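Side-chain contacts in hypothetical protein (Pyrococcus furiosus, PDB 2FZF), which is of unknown function but belongs to the rubrerythrin family of the ferritin clan, whose characterised members are helical-bundle proteins that commonly hold a di-iron site: residues R70-Y73 and S74-F77; M140-L143 and A144-R148; H150-T153 and L154-E157; A156-E159 and L160-W164. One frame throughout, in Å; residues are numbered along the deposited sequence.

Interaction 1 of 4, residues R70-Y73 and S74-F77; sequences RKLY and SQMF
Tyr73, in the last turn of helix 63-76, and Phe77, just beyond its end, form an edge-to-face aromatic pair. The edge of Phe77 is turned to the face of Tyr73, with ring centroids 4.9 Å apart and planes inclined at 53°. Phe77 CD2 stands over the middle of the Tyr73 ring, and Phe77 CB adds an apolar contact to Tyr73 CE1 at 3.8 Å. The first torsions bring the two together: CG of Tyr73 is anti to the backbone N (chi1 -171°), whereas that of Phe77 lies beside its own N.

A looser apolar contact joins Leu72 CD2 to Met76 CB at 4.4 Å. Separately, the methylenes of the extended Lys71 chain pass slantwise by the amide of Gln75 in van der Waals contact, with Lys71 CG 3.9 Å from Gln75 OE1 and Lys71 CE 3.8 Å from Gln75 NE2.

The backbone bonds tell where the helix runs out. Met76 N binds Leu72 O at 2.8 Å and Gln75 N binds Lys71 O at 2.8 Å, both in the i to i+4 pattern. The last bond, from Phe77 N to Tyr73 O, is weak because it is bent, and Phe77 is the first residue to leave helical backbone angles.

Arg70 makes its salt bridge to Glu66, through NH1. Around the pair, the aromatic side faces helix 21-44, where Tyr73 and Phe77 both reach Leu25, while Leu72, Gln75 and Met76 touch Lys136 of helix 134-164.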
# COMPACT_ATOMS: atom_id res chain seq x y z
N ARG A 70 9.19 0.81 20.25
CA ARG A 70 10.08 0.83 21.40
C ARG A 70 9.87 2.13 22.17
O ARG A 70 10.02 2.18 23.39
CB ARG A 70 11.55 0.70 20.97
CG ARG A 70 11.77 -0.41 19.94
CD ARG A 70 13.09 -1.17 20.04
NE ARG A 70 13.20 -1.98 21.26
CZ ARG A 70 13.80 -3.17 21.33
NH1 ARG A 70 14.35 -3.71 20.25
NH2 ARG A 70 13.88 -3.80 22.49
N LYS A 71 9.50 3.17 21.44
CA LYS A 71 9.25 4.46 22.05
C LYS A 71 7.97 4.39 22.85
O LYS A 71 7.93 4.85 24.00
CB LYS A 71 9.13 5.56 21.00
CG LYS A 71 8.85 6.92 21.64
CD LYS A 71 8.96 8.08 20.68
CE LYS A 71 8.55 9.37 21.37
NZ LYS A 71 8.68 10.57 20.51
N LEU A 72 6.93 3.83 22.26
CA LEU A 72 5.66 3.71 22.94
C LEU A 72 5.85 2.86 24.21
O LEU A 72 5.50 3.29 25.30
CB LEU A 72 4.61 3.07 22.02
CG LEU A 72 3.11 3.36 22.26
CD1 LEU A 72 2.29 2.48 21.37
CD2 LEU A 72 2.74 3.11 23.69
N TYR A 73 6.43 1.68 24.05
CA TYR A 73 6.65 0.80 25.19
C TYR A 73 7.38 1.53 26.31
O TYR A 73 7.20 1.24 27.49
CB TYR A 73 7.44 -0.43 24.76
CG TYR A 73 7.54 -1.52 25.81
CD1 TYR A 73 8.25 -1.32 27.00
CD2 TYR A 73 6.92 -2.77 25.61
CE1 TYR A 73 8.36 -2.33 27.96
CE2 TYR A 73 7.03 -3.79 26.56
CZ TYR A 73 7.75 -3.56 27.73
OH TYR A 73 7.88 -4.56 28.66
N SER A 74 8.20 2.49 25.92
CA SER A 74 8.98 3.29 26.87
C SER A 74 8.05 4.35 27.47
O SER A 74 8.18 4.73 28.63
CB SER A 74 10.15 3.95 26.12
OG SER A 74 11.11 4.48 26.99
N GLN A 75 7.09 4.82 26.66
CA GLN A 75 6.12 5.82 27.10
C GLN A 75 5.08 5.26 28.07
O GLN A 75 4.60 5.99 28.94
CB GLN A 75 5.41 6.45 25.90
CG GLN A 75 6.31 7.33 25.02
CD GLN A 75 5.62 7.79 23.73
OE1 GLN A 75 5.20 6.96 22.90
NE2 GLN A 75 5.50 9.10 23.56
N MET A 76 4.71 3.99 27.93
CA MET A 76 3.70 3.42 28.83
C MET A 76 4.36 2.55 29.92
O MET A 76 3.72 2.17 30.90
CB MET A 76 2.66 2.59 28.03
CG MET A 76 1.22 2.51 28.63
SD MET A 76 0.32 4.09 28.89
CE MET A 76 0.77 4.96 27.44
N PHE A 77 5.66 2.27 29.77
CA PHE A 77 6.38 1.46 30.75
C PHE A 77 7.78 2.02 31.02
O PHE A 77 8.78 1.31 30.88
CB PHE A 77 6.48 0.02 30.27
CG PHE A 77 5.15 -0.57 29.87
CD1 PHE A 77 4.21 -0.91 30.85
CD2 PHE A 77 4.82 -0.73 28.53
CE1 PHE A 77 2.96 -1.39 30.50
CE2 PHE A 77 3.57 -1.21 28.17
CZ PHE A 77 2.63 -1.55 29.16

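Interaction 2 of 4, residues M140-L143 and A144-R148; sequences MRYL and ADMER
The hydroxyl of Tyr142, whose ring packs against Met146, is gripped by two groups of the second subunit: its OH is hydrogen-bonded to both Lys54 NZ and Glu157 OE2 there. This double hold fixes the far end of a buried ring. One face is covered from within the same helix, since Met146 CG sits 4.0 Å from the Tyr142 ring centroid, 19° off the normal, in a CH-pi contact displaced toward the rim. Met146 SD follows at 4.9 Å from that centroid, placed obliquely, which makes a Met-aromatic contact as well. The two side chains run side by side in the same direction. Met146 reaches the ring with CG beside its backbone N (chi1 -83°), then folds at the next two torsions, which carries its methyl end away.

On another flank, Arg141 NE and Asp145 OD2 are 4.3 Å apart, too far for a salt bridge and well off the guanidinium plane, so any attraction is probably purely electrostatic. Each has a long, weak ion pair outside, Arg141 NH2 with Glu128 and Asp145 OD1 with Arg155 of the second subunit.

Regular i to i+4 bonds run beneath, among them Ala144 N to Met140 O at 2.8 Å.

Glu147, bonded through its backbone N to Leu143 O, sends its carboxylate close to those of Glu62 and Glu117, and also touches His65. Such a cluster of acids, with His150 three residues after Glu147 as His65 is after Glu62, is consistent with the Glu-x-x-His pairs of the di-iron site in rubrerythrin-like four-helix bundles.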
# COMPACT_ATOMS: atom_id res chain seq x y z
N MET A 140 -1.26 3.27 16.70
CA MET A 140 -1.72 1.93 16.34
C MET A 140 -2.42 1.95 15.00
O MET A 140 -2.16 1.12 14.14
CB MET A 140 -2.66 1.39 17.42
CG MET A 140 -2.09 0.21 18.17
SD MET A 140 -0.49 0.57 18.89
CE MET A 140 0.49 -0.73 18.22
N ARG A 141 -3.30 2.94 14.83
CA ARG A 141 -4.06 3.14 13.60
C ARG A 141 -3.10 3.39 12.44
O ARG A 141 -3.23 2.80 11.36
CB ARG A 141 -5.00 4.34 13.79
CG ARG A 141 -6.04 4.54 12.69
CD ARG A 141 -7.09 3.45 12.70
NE ARG A 141 -8.17 3.69 11.75
CZ ARG A 141 -9.35 3.07 11.79
NH1 ARG A 141 -10.28 3.35 10.88
NH2 ARG A 141 -9.62 2.19 12.74
N TYR A 142 -2.11 4.26 12.66
CA TYR A 142 -1.11 4.57 11.63
C TYR A 142 -0.35 3.32 11.22
O TYR A 142 -0.14 3.07 10.03
CB TYR A 142 -0.14 5.63 12.17
CG TYR A 142 1.07 5.88 11.29
CD1 TYR A 142 2.25 5.14 11.46
CD2 TYR A 142 1.03 6.83 10.27
CE1 TYR A 142 3.35 5.33 10.62
CE2 TYR A 142 2.12 7.03 9.42
CZ TYR A 142 3.28 6.28 9.61
OH TYR A 142 4.35 6.46 8.76
N LEU A 143 0.06 2.53 12.22
CA LEU A 143 0.79 1.30 11.99
C LEU A 143 -0.09 0.29 11.23
O LEU A 143 0.35 -0.33 10.24
CB LEU A 143 1.26 0.72 13.34
CG LEU A 143 2.42 1.43 14.06
CD1 LEU A 143 2.54 0.95 15.49
CD2 LEU A 143 3.72 1.20 13.30
N ALA A 144 -1.34 0.13 11.66
CA ALA A 144 -2.29 -0.76 11.01
C ALA A 144 -2.57 -0.40 9.54
O ALA A 144 -2.58 -1.28 8.67
CB ALA A 144 -3.60 -0.78 11.79
N ASP A 145 -2.79 0.89 9.25
CA ASP A 145 -3.05 1.31 7.87
C ASP A 145 -1.84 1.13 6.97
O ASP A 145 -1.97 0.76 5.79
CB ASP A 145 -3.55 2.76 7.84
CG ASP A 145 -5.03 2.87 8.23
OD1 ASP A 145 -5.70 1.81 8.32
OD2 ASP A 145 -5.52 4.00 8.42
N MET A 146 -0.66 1.40 7.52
CA MET A 146 0.59 1.22 6.82
C MET A 146 0.73 -0.28 6.50
O MET A 146 1.13 -0.63 5.40
CB MET A 146 1.77 1.65 7.71
CG MET A 146 2.07 3.15 7.72
SD MET A 146 2.19 3.84 6.06
CE MET A 146 3.63 2.97 5.35
N GLU A 147 0.42 -1.14 7.46
CA GLU A 147 0.51 -2.58 7.25
C GLU A 147 -0.54 -3.04 6.24
O GLU A 147 -0.26 -3.85 5.35
CB GLU A 147 0.30 -3.32 8.58
CG GLU A 147 1.47 -3.22 9.56
CD GLU A 147 2.73 -3.90 9.04
OE1 GLU A 147 3.41 -3.33 8.17
OE2 GLU A 147 3.03 -5.02 9.50
N ARG A 148 -1.75 -2.51 6.39
CA ARG A 148 -2.85 -2.82 5.50
C ARG A 148 -2.42 -2.47 4.07
O ARG A 148 -2.71 -3.21 3.13
CB ARG A 148 -4.07 -2.00 5.92
CG ARG A 148 -5.38 -2.35 5.25
CD ARG A 148 -5.94 -3.69 5.69
NE ARG A 148 -7.25 -3.94 5.08
CZ ARG A 148 -8.35 -3.24 5.36
NH1 ARG A 148 -8.30 -2.26 6.26
NH2 ARG A 148 -9.49 -3.50 4.72

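Interaction 3 of 4, residues H150-T153 and L154-E157; sequences HYYT and LRAE
Regular i to i+4 bonding joins His150-Thr153 to Leu154-Glu157, from Leu154 N to His150 O at 2.9 Å through to Glu157 N and Thr153 O, a nearly straight bond at 3.2 Å. Among the side chains, Arg155 carries the contact. Its NH1 donates to Tyr151 OH at 2.9 Å, with the oxygen 20° out of the guanidinium plane and the guanidinium and Tyr151 ring planes 83° apart. A bend at chi3 (-89°) turns the guanidinium so that NH2 also reaches the edge of Tyr152, in the plane of that ring and 3.6 Å from Tyr152 CE1. Tyr151 CD2 in turn lies over the centre of the Tyr152 ring. The same NH2 forms a salt bridge to Asp145 of the second subunit. A leucine in place of Arg155 would probably leave Tyr151 OH without this donor and the Asp145 carboxylate across the interface without this cation. Thr153 OG1 is satisfied nearby by Gly149 O. This part of helix 134-164 is walled in on several flanks: His150 and Leu154 pack on helices 51-61 and 103-129, Tyr151 meets Met114 of the latter, and Tyr152, Thr153 and Ala156 face the second subunit.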
# COMPACT_ATOMS: atom_id res chain seq x y z
N HIS A 150 0.73 -2.31 2.91
CA HIS A 150 1.80 -3.21 2.48
C HIS A 150 1.17 -4.53 2.02
O HIS A 150 1.66 -5.18 1.10
CB HIS A 150 2.80 -3.45 3.62
CG HIS A 150 3.52 -2.22 4.07
ND1 HIS A 150 3.97 -1.25 3.20
CD2 HIS A 150 3.88 -1.80 5.31
CE1 HIS A 150 4.59 -0.30 3.88
NE2 HIS A 150 4.55 -0.61 5.16
N TYR A 151 0.06 -4.89 2.66
CA TYR A 151 -0.67 -6.11 2.32
C TYR A 151 -1.20 -6.05 0.89
O TYR A 151 -1.04 -7.01 0.12
CB TYR A 151 -1.86 -6.31 3.28
CG TYR A 151 -2.83 -7.37 2.81
CD1 TYR A 151 -2.46 -8.72 2.77
CD2 TYR A 151 -4.11 -7.03 2.35
CE1 TYR A 151 -3.34 -9.70 2.28
CE2 TYR A 151 -4.99 -8.00 1.86
CZ TYR A 151 -4.59 -9.33 1.83
OH TYR A 151 -5.45 -10.29 1.34
N TYR A 152 -1.82 -4.94 0.52
CA TYR A 152 -2.36 -4.80 -0.83
C TYR A 152 -1.24 -4.70 -1.87
O TYR A 152 -1.32 -5.31 -2.95
CB TYR A 152 -3.30 -3.59 -0.92
CG TYR A 152 -4.67 -3.86 -0.33
CD1 TYR A 152 -5.51 -4.85 -0.87
CD2 TYR A 152 -5.14 -3.15 0.78
CE1 TYR A 152 -6.77 -5.12 -0.32
CE2 TYR A 152 -6.40 -3.42 1.34
CZ TYR A 152 -7.20 -4.40 0.78
OH TYR A 152 -8.43 -4.66 1.32
N THR A 153 -0.18 -3.97 -1.54
CA THR A 153 0.94 -3.85 -2.46
C THR A 153 1.48 -5.25 -2.71
O THR A 153 1.71 -5.64 -3.85
CB THR A 153 2.07 -2.96 -1.88
OG1 THR A 153 1.55 -1.67 -1.55
CG2 THR A 153 3.20 -2.79 -2.88
N LEU A 154 1.65 -6.03 -1.65
CA LEU A 154 2.18 -7.38 -1.79
C LEU A 154 1.32 -8.33 -2.64
O LEU A 154 1.85 -9.18 -3.38
CB LEU A 154 2.42 -8.00 -0.42
CG LEU A 154 3.78 -7.68 0.19
CD1 LEU A 154 3.81 -8.18 1.62
CD2 LEU A 154 4.89 -8.32 -0.63
N ARG A 155 0.00 -8.19 -2.53
CA ARG A 155 -0.93 -9.03 -3.28
C ARG A 155 -0.90 -8.63 -4.76
O ARG A 155 -1.10 -9.47 -5.65
CB ARG A 155 -2.36 -8.88 -2.71
CG ARG A 155 -3.39 -9.91 -3.24
CD ARG A 155 -4.81 -9.33 -3.26
NE ARG A 155 -5.55 -9.51 -2.02
CZ ARG A 155 -6.67 -8.86 -1.71
NH1 ARG A 155 -7.27 -9.11 -0.55
NH2 ARG A 155 -7.18 -7.95 -2.52
N ALA A 156 -0.66 -7.35 -5.03
CA ALA A 156 -0.60 -6.91 -6.42
C ALA A 156 0.57 -7.68 -7.03
O ALA A 156 0.43 -8.35 -8.06
CB ALA A 156 -0.37 -5.40 -6.50
N GLU A 157 1.71 -7.61 -6.37
CA GLU A 157 2.87 -8.34 -6.85
C GLU A 157 2.52 -9.81 -7.08
O GLU A 157 2.69 -10.34 -8.17
CB GLU A 157 4.03 -8.21 -5.86
CG GLU A 157 4.65 -6.83 -5.88
CD GLU A 157 4.91 -6.35 -7.30
OE1 GLU A 157 5.39 -7.16 -8.13
OE2 GLU A 157 4.64 -5.17 -7.57

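Interaction 4 of 4, residues A156-E159 and L160-W164; sequences AEYE and LLLNW
Leu160 opens the second segment with a regular helical bond, its N donating to Ala156 O at 2.9 Å, while its side chain reaches Tyr142 of the second subunit. Leu161 N bonds to Glu157 O at 2.8 Å and more weakly to Tyr158 O at 3.3 Å; its CG lies 3.4 Å from Glu157 O, and the side chain goes on to Leu51 and Ile107 of helices 51-61 and 103-129. At Leu162 the helix is kinked: its N bonds weakly to Glu159 O, three residues back, at 3.4 Å. With CG beside the backbone N (chi1 -68°), Leu162 lays its branch back over Tyr158 O. Its CD1 comes 3.4 Å from Glu159 OE1 and, obliquely to the ring, 4.4 Å from Tyr158 CE2. An alanine at Leu162 would probably leave Glu159 OE1 and Tyr158 O without the branch against them, and lose the loose contact with the Tyr158 ring. Asn163 then turns its amide back, ND2 standing 3.7 Å from Glu159 O, and also packs on Arg138 of the second subunit.

The leucine branches thus lie mainly against carbonyl oxygens of the preceding turn and the Glu159 carboxylate, with a single loose apolar contact to Tyr158. The acids find their charged partners outside the two segments, in long, weak ion pairs: Glu159 OE1 with Arg141 of the second subunit, Glu157 OE2 with Lys54 of its own chain.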
# COMPACT_ATOMS: atom_id res chain seq x y z
N ALA A 156 -0.66 -7.35 -5.03
CA ALA A 156 -0.60 -6.91 -6.42
C ALA A 156 0.57 -7.68 -7.03
O ALA A 156 0.43 -8.35 -8.06
CB ALA A 156 -0.37 -5.40 -6.50
N GLU A 157 1.71 -7.61 -6.37
CA GLU A 157 2.87 -8.34 -6.85
C GLU A 157 2.52 -9.81 -7.08
O GLU A 157 2.69 -10.34 -8.17
CB GLU A 157 4.03 -8.21 -5.86
CG GLU A 157 4.65 -6.83 -5.88
CD GLU A 157 4.91 -6.35 -7.30
OE1 GLU A 157 5.39 -7.16 -8.13
OE2 GLU A 157 4.64 -5.17 -7.57
N TYR A 158 2.02 -10.45 -6.03
CA TYR A 158 1.60 -11.84 -6.09
C TYR A 158 0.66 -12.08 -7.28
O TYR A 158 0.73 -13.11 -7.96
CB TYR A 158 0.89 -12.19 -4.79
CG TYR A 158 0.36 -13.59 -4.75
CD1 TYR A 158 1.23 -14.68 -4.73
CD2 TYR A 158 -1.01 -13.83 -4.71
CE1 TYR A 158 0.74 -15.97 -4.67
CE2 TYR A 158 -1.50 -15.12 -4.64
CZ TYR A 158 -0.61 -16.18 -4.62
OH TYR A 158 -1.08 -17.45 -4.47
N GLU A 159 -0.23 -11.12 -7.49
CA GLU A 159 -1.22 -11.16 -8.57
C GLU A 159 -0.55 -11.18 -9.95
O GLU A 159 -0.90 -11.98 -10.81
CB GLU A 159 -2.14 -9.92 -8.44
CG GLU A 159 -3.55 -10.06 -8.99
CD GLU A 159 -4.38 -11.12 -8.28
OE1 GLU A 159 -4.16 -12.32 -8.56
OE2 GLU A 159 -5.23 -10.76 -7.45
N LEU A 160 0.43 -10.29 -10.15
CA LEU A 160 1.15 -10.19 -11.41
C LEU A 160 2.20 -11.28 -11.57
O LEU A 160 2.67 -11.54 -12.68
CB LEU A 160 1.81 -8.81 -11.51
CG LEU A 160 1.40 -7.95 -12.72
CD1 LEU A 160 -0.10 -8.08 -13.00
CD2 LEU A 160 1.78 -6.50 -12.45
N LEU A 161 2.58 -11.93 -10.48
CA LEU A 161 3.57 -12.99 -10.54
C LEU A 161 2.91 -14.28 -11.01
O LEU A 161 3.59 -15.25 -11.32
CB LEU A 161 4.20 -13.22 -9.17
CG LEU A 161 5.37 -12.31 -8.84
CD1 LEU A 161 5.85 -12.58 -7.43
CD2 LEU A 161 6.50 -12.55 -9.86
N LEU A 162 1.59 -14.29 -11.04
CA LEU A 162 0.83 -15.47 -11.46
C LEU A 162 0.80 -15.61 -12.98
O LEU A 162 0.69 -16.71 -13.51
CB LEU A 162 -0.60 -15.37 -10.93
CG LEU A 162 -0.74 -15.49 -9.42
CD1 LEU A 162 -2.08 -14.91 -9.01
CD2 LEU A 162 -0.60 -16.95 -8.97
N ASN A 163 0.90 -14.47 -13.67
CA ASN A 163 0.91 -14.45 -15.13
C ASN A 163 2.22 -15.07 -15.63
O ASN A 163 2.26 -15.68 -16.70
CB ASN A 163 0.79 -13.00 -15.64
CG ASN A 163 -0.53 -12.33 -15.25
OD1 ASN A 163 -1.61 -12.75 -15.69
ND2 ASN A 163 -0.44 -11.29 -14.42
N TRP A 164 3.27 -14.93 -14.83
CA TRP A 164 4.60 -15.44 -15.14
C TRP A 164 4.59 -16.88 -15.66
O TRP A 164 5.06 -17.15 -16.76
CB TRP A 164 5.49 -15.33 -13.92
CG TRP A 164 6.87 -14.82 -14.20
CD1 TRP A 164 7.98 -15.56 -14.49
CD2 TRP A 164 7.30 -13.45 -14.18
NE1 TRP A 164 9.08 -14.74 -14.64
CE2 TRP A 164 8.69 -13.44 -14.45
CE3 TRP A 164 6.65 -12.24 -13.95
CZ2 TRP A 164 9.44 -12.26 -14.51
CZ3 TRP A 164 7.39 -11.06 -14.00
CH2 TRP A 164 8.77 -11.08 -14.28

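Interaction 1 comes first along the chain, at the end of helix 63-76; interactions 2, 3 and 4 follow in order along helix 134-164. The centres of 2 and 3 are about 14 Å apart and those of 3 and 4 about 10 Å, and the last two share Ala156 and Glu157. Interaction 1 lies on the other side of the chain's centre from 3 and 4, about 39 Å from 4 between centres, but meets interaction 2 where Leu72 CD1 packs on Met140 SD at 4.2 Å. The three contacts on helix 134-164 all touch the second subunit, so this long helix packs within its own bundle and contributes much of the contact with the dimer partner seen here.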